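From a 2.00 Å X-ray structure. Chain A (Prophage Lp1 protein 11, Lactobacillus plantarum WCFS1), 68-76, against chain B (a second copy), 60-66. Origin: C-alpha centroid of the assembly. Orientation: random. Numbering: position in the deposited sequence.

Chain A 68-76: FDFPPYNEV
Chain B, residues 60-66: LGISVHD

This is a contact between two copies of one protein in which an irregular, turn-containing segment of chain A packs on the start of a helix in chain B, joined by one direct backbone hydrogen bond, a water bridge and a small apolar cluster.

Chain A has no regular helix or strand here. Phe68(A) is the first residue to leave a preceding helix, at phi/psi -90/11. Phe70(A) is extended, at -156/155. The peptide bond before Pro72(A) is cis. A type I turn then runs from Pro72(A) to Glu75(A), with Tyr73(A) at -75/-19 and Asn74(A) at -101/17. Its closing bond runs from Glu75(A) N to Pro72(A) O, 3.3 Å. Asn74(A) N also donates to Phe70(A) O at 3.1 Å.

In chain B, a helix ends in a Schellman motif with Gly61(B) at positive phi, 74/26. Ile62(B) and Ser63(B) are extended, and a new helix starts at Val64(B). Ser63(B), chi1 p, caps it: OG accepts from Asp66(B) N at 3.0 Å.

End to end the two stretches run roughly opposite ways, but locally the turn follows the helix start: CA of Tyr73(A) lies 5.1 Å from CA of Val64(B) and CA of Asn74(A) lies 4.8 Å from CA of His65(B), while CA of Val76(A) turns back to lie 4.7 Å from CA of Ser63(B). An N-H at the start of a helix has no partner within the helix, so His65(B) N is free to donate to Tyr73(A) O, at 2.8 Å and a nearly straight 171°. Val64(B) N donates to water 1 at 3.0 Å. That water donates to Glu75(A) O, also at 3.0 Å, and so bridges the chains.

Val64(B), chi1 t, points toward chain A and meets two aromatic rings. Its CG1 sits over one face of Phe68(A) (chi1 m), 4.1 Å from the ring centroid, a CH-pi contact. Its CB lies 3.9 Å from CD2 of Tyr73(A), also m.

His65(B), chi1 t and chi2 59°, has the largest area covered by the other stretch. Its CB packs 3.7 Å from CB of Asn74(A), and its CE1 lies 3.5 Å from CB of Asp69(A), whose CA lies over one face of the imidazole. Behind this surface, Asn74(A) ND2 donates to Asp69(A) OD1 at 2.8 Å, tying the turn back to the start of the segment. Asn74(A) is p and Asp69(A) is t.

At the far end, Val76(A) points toward chain B, with chi1 between wells at -32°. Its CG1 rests 3.7 Å from Ser63(B) N and 3.8 Å from Gly61(B) O.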

# COMPACT_ATOMS: atom_id res chain seq x y z
N PHE A 68 -3.75 7.99 0.37
CA PHE A 68 -4.36 7.24 1.44
C PHE A 68 -5.09 8.10 2.47
O PHE A 68 -5.48 7.59 3.52
CB PHE A 68 -3.31 6.37 2.14
CG PHE A 68 -3.05 5.05 1.44
CD1 PHE A 68 -4.01 4.06 1.43
CD2 PHE A 68 -1.84 4.81 0.81
CE1 PHE A 68 -3.79 2.86 0.80
CE2 PHE A 68 -1.61 3.60 0.17
CZ PHE A 68 -2.59 2.63 0.18
N ASP A 69 -5.29 9.39 2.17
CA ASP A 69 -6.02 10.28 3.06
C ASP A 69 -7.50 10.14 2.79
O ASP A 69 -8.15 11.09 2.33
CB ASP A 69 -5.55 11.72 2.85
CG ASP A 69 -6.05 12.70 3.92
OD1 ASP A 69 -6.69 12.27 4.94
OD2 ASP A 69 -5.78 13.92 3.72
N PHE A 70 -8.03 8.95 3.07
CA PHE A 70 -9.47 8.67 3.01
C PHE A 70 -9.76 7.49 3.90
O PHE A 70 -8.85 6.71 4.16
CB PHE A 70 -9.97 8.35 1.60
CG PHE A 70 -9.48 7.04 1.04
CD1 PHE A 70 -10.33 5.96 0.98
CD2 PHE A 70 -8.19 6.91 0.55
CE1 PHE A 70 -9.90 4.75 0.45
CE2 PHE A 70 -7.75 5.72 0.03
CZ PHE A 70 -8.61 4.64 -0.04
N PRO A 71 -11.00 7.37 4.40
CA PRO A 71 -11.40 6.25 5.27
C PRO A 71 -11.49 4.95 4.50
O PRO A 71 -11.97 4.96 3.39
CB PRO A 71 -12.81 6.66 5.74
CG PRO A 71 -12.92 8.12 5.45
CD PRO A 71 -12.12 8.31 4.21
N PRO A 72 -11.09 3.83 5.10
CA PRO A 72 -10.65 3.58 6.47
C PRO A 72 -9.16 3.88 6.76
O PRO A 72 -8.74 3.79 7.90
CB PRO A 72 -10.89 2.08 6.62
CG PRO A 72 -10.59 1.54 5.26
CD PRO A 72 -11.09 2.59 4.29
N TYR A 73 -8.39 4.21 5.73
CA TYR A 73 -6.94 4.22 5.84
C TYR A 73 -6.39 5.42 6.61
O TYR A 73 -5.27 5.36 7.10
CB TYR A 73 -6.31 4.14 4.46
CG TYR A 73 -6.65 2.87 3.75
CD1 TYR A 73 -7.53 2.87 2.69
CD2 TYR A 73 -6.14 1.65 4.18
CE1 TYR A 73 -7.86 1.67 2.03
CE2 TYR A 73 -6.47 0.45 3.52
CZ TYR A 73 -7.33 0.48 2.44
OH TYR A 73 -7.69 -0.67 1.77
N ASN A 74 -7.18 6.48 6.75
CA ASN A 74 -6.77 7.64 7.52
C ASN A 74 -7.38 7.70 8.90
O ASN A 74 -7.36 8.75 9.54
CB ASN A 74 -6.98 8.96 6.73
CG ASN A 74 -8.43 9.35 6.53
OD1 ASN A 74 -9.37 8.62 6.89
ND2 ASN A 74 -8.61 10.53 5.94
N GLU A 75 -7.90 6.58 9.37
CA GLU A 75 -8.31 6.47 10.77
C GLU A 75 -7.72 5.20 11.38
O GLU A 75 -7.37 4.30 10.64
CB GLU A 75 -9.83 6.47 10.85
CG GLU A 75 -10.48 7.81 10.31
CD GLU A 75 -10.22 9.10 11.19
OE1 GLU A 75 -10.56 9.08 12.42
OE2 GLU A 75 -9.73 10.16 10.64
N VAL A 76 -7.59 5.12 12.71
CA VAL A 76 -7.07 3.87 13.31
C VAL A 76 -8.18 2.86 13.72
O VAL A 76 -8.11 1.63 13.41
CB VAL A 76 -6.06 4.12 14.50
CG1 VAL A 76 -5.24 5.39 14.32
CG2 VAL A 76 -6.76 4.13 15.83
N LEU B 60 0.05 -1.65 15.64
CA LEU B 60 0.84 -0.50 16.06
C LEU B 60 0.01 0.66 16.58
O LEU B 60 0.57 1.57 17.20
CB LEU B 60 1.70 -0.03 14.91
CG LEU B 60 2.87 -0.95 14.57
CD1 LEU B 60 3.60 -0.34 13.41
CD2 LEU B 60 3.82 -1.12 15.76
N GLY B 61 -1.32 0.65 16.34
CA GLY B 61 -2.20 1.75 16.74
C GLY B 61 -2.06 3.00 15.87
O GLY B 61 -2.33 4.11 16.31
N ILE B 62 -1.63 2.82 14.63
CA ILE B 62 -1.50 3.92 13.70
C ILE B 62 -2.37 3.64 12.49
O ILE B 62 -2.69 2.49 12.22
CB ILE B 62 -0.04 4.13 13.24
CG1 ILE B 62 0.50 2.92 12.51
CG2 ILE B 62 0.87 4.43 14.43
CD1 ILE B 62 1.93 3.12 12.02
N SER B 63 -2.71 4.71 11.77
CA SER B 63 -3.43 4.63 10.49
C SER B 63 -2.43 4.37 9.37
O SER B 63 -1.26 4.75 9.50
CB SER B 63 -4.19 5.93 10.20
OG SER B 63 -3.33 6.99 9.84
N VAL B 64 -2.90 3.73 8.31
CA VAL B 64 -2.11 3.47 7.12
C VAL B 64 -1.66 4.79 6.51
O VAL B 64 -0.53 4.92 6.05
CB VAL B 64 -2.91 2.63 6.09
CG1 VAL B 64 -2.30 2.69 4.68
CG2 VAL B 64 -2.99 1.19 6.56
N HIS B 65 -2.54 5.77 6.52
CA HIS B 65 -2.19 7.13 6.10
C HIS B 65 -0.96 7.64 6.83
O HIS B 65 -0.02 8.13 6.19
CB HIS B 65 -3.38 8.04 6.35
CG HIS B 65 -3.14 9.47 6.05
ND1 HIS B 65 -2.76 9.93 4.81
CD2 HIS B 65 -3.30 10.57 6.82
CE1 HIS B 65 -2.67 11.25 4.83
NE2 HIS B 65 -2.99 11.66 6.04
N ASP B 66 -0.96 7.53 8.16
CA ASP B 66 0.20 7.96 8.95
C ASP B 66 1.45 7.10 8.73
O ASP B 66 2.58 7.63 8.67
CB ASP B 66 -0.14 8.01 10.44
CG ASP B 66 -0.94 9.28 10.81
OD1 ASP B 66 -0.95 10.27 10.04
OD2 ASP B 66 -1.57 9.27 11.89
O HOH W 1 -5.64 2.71 8.82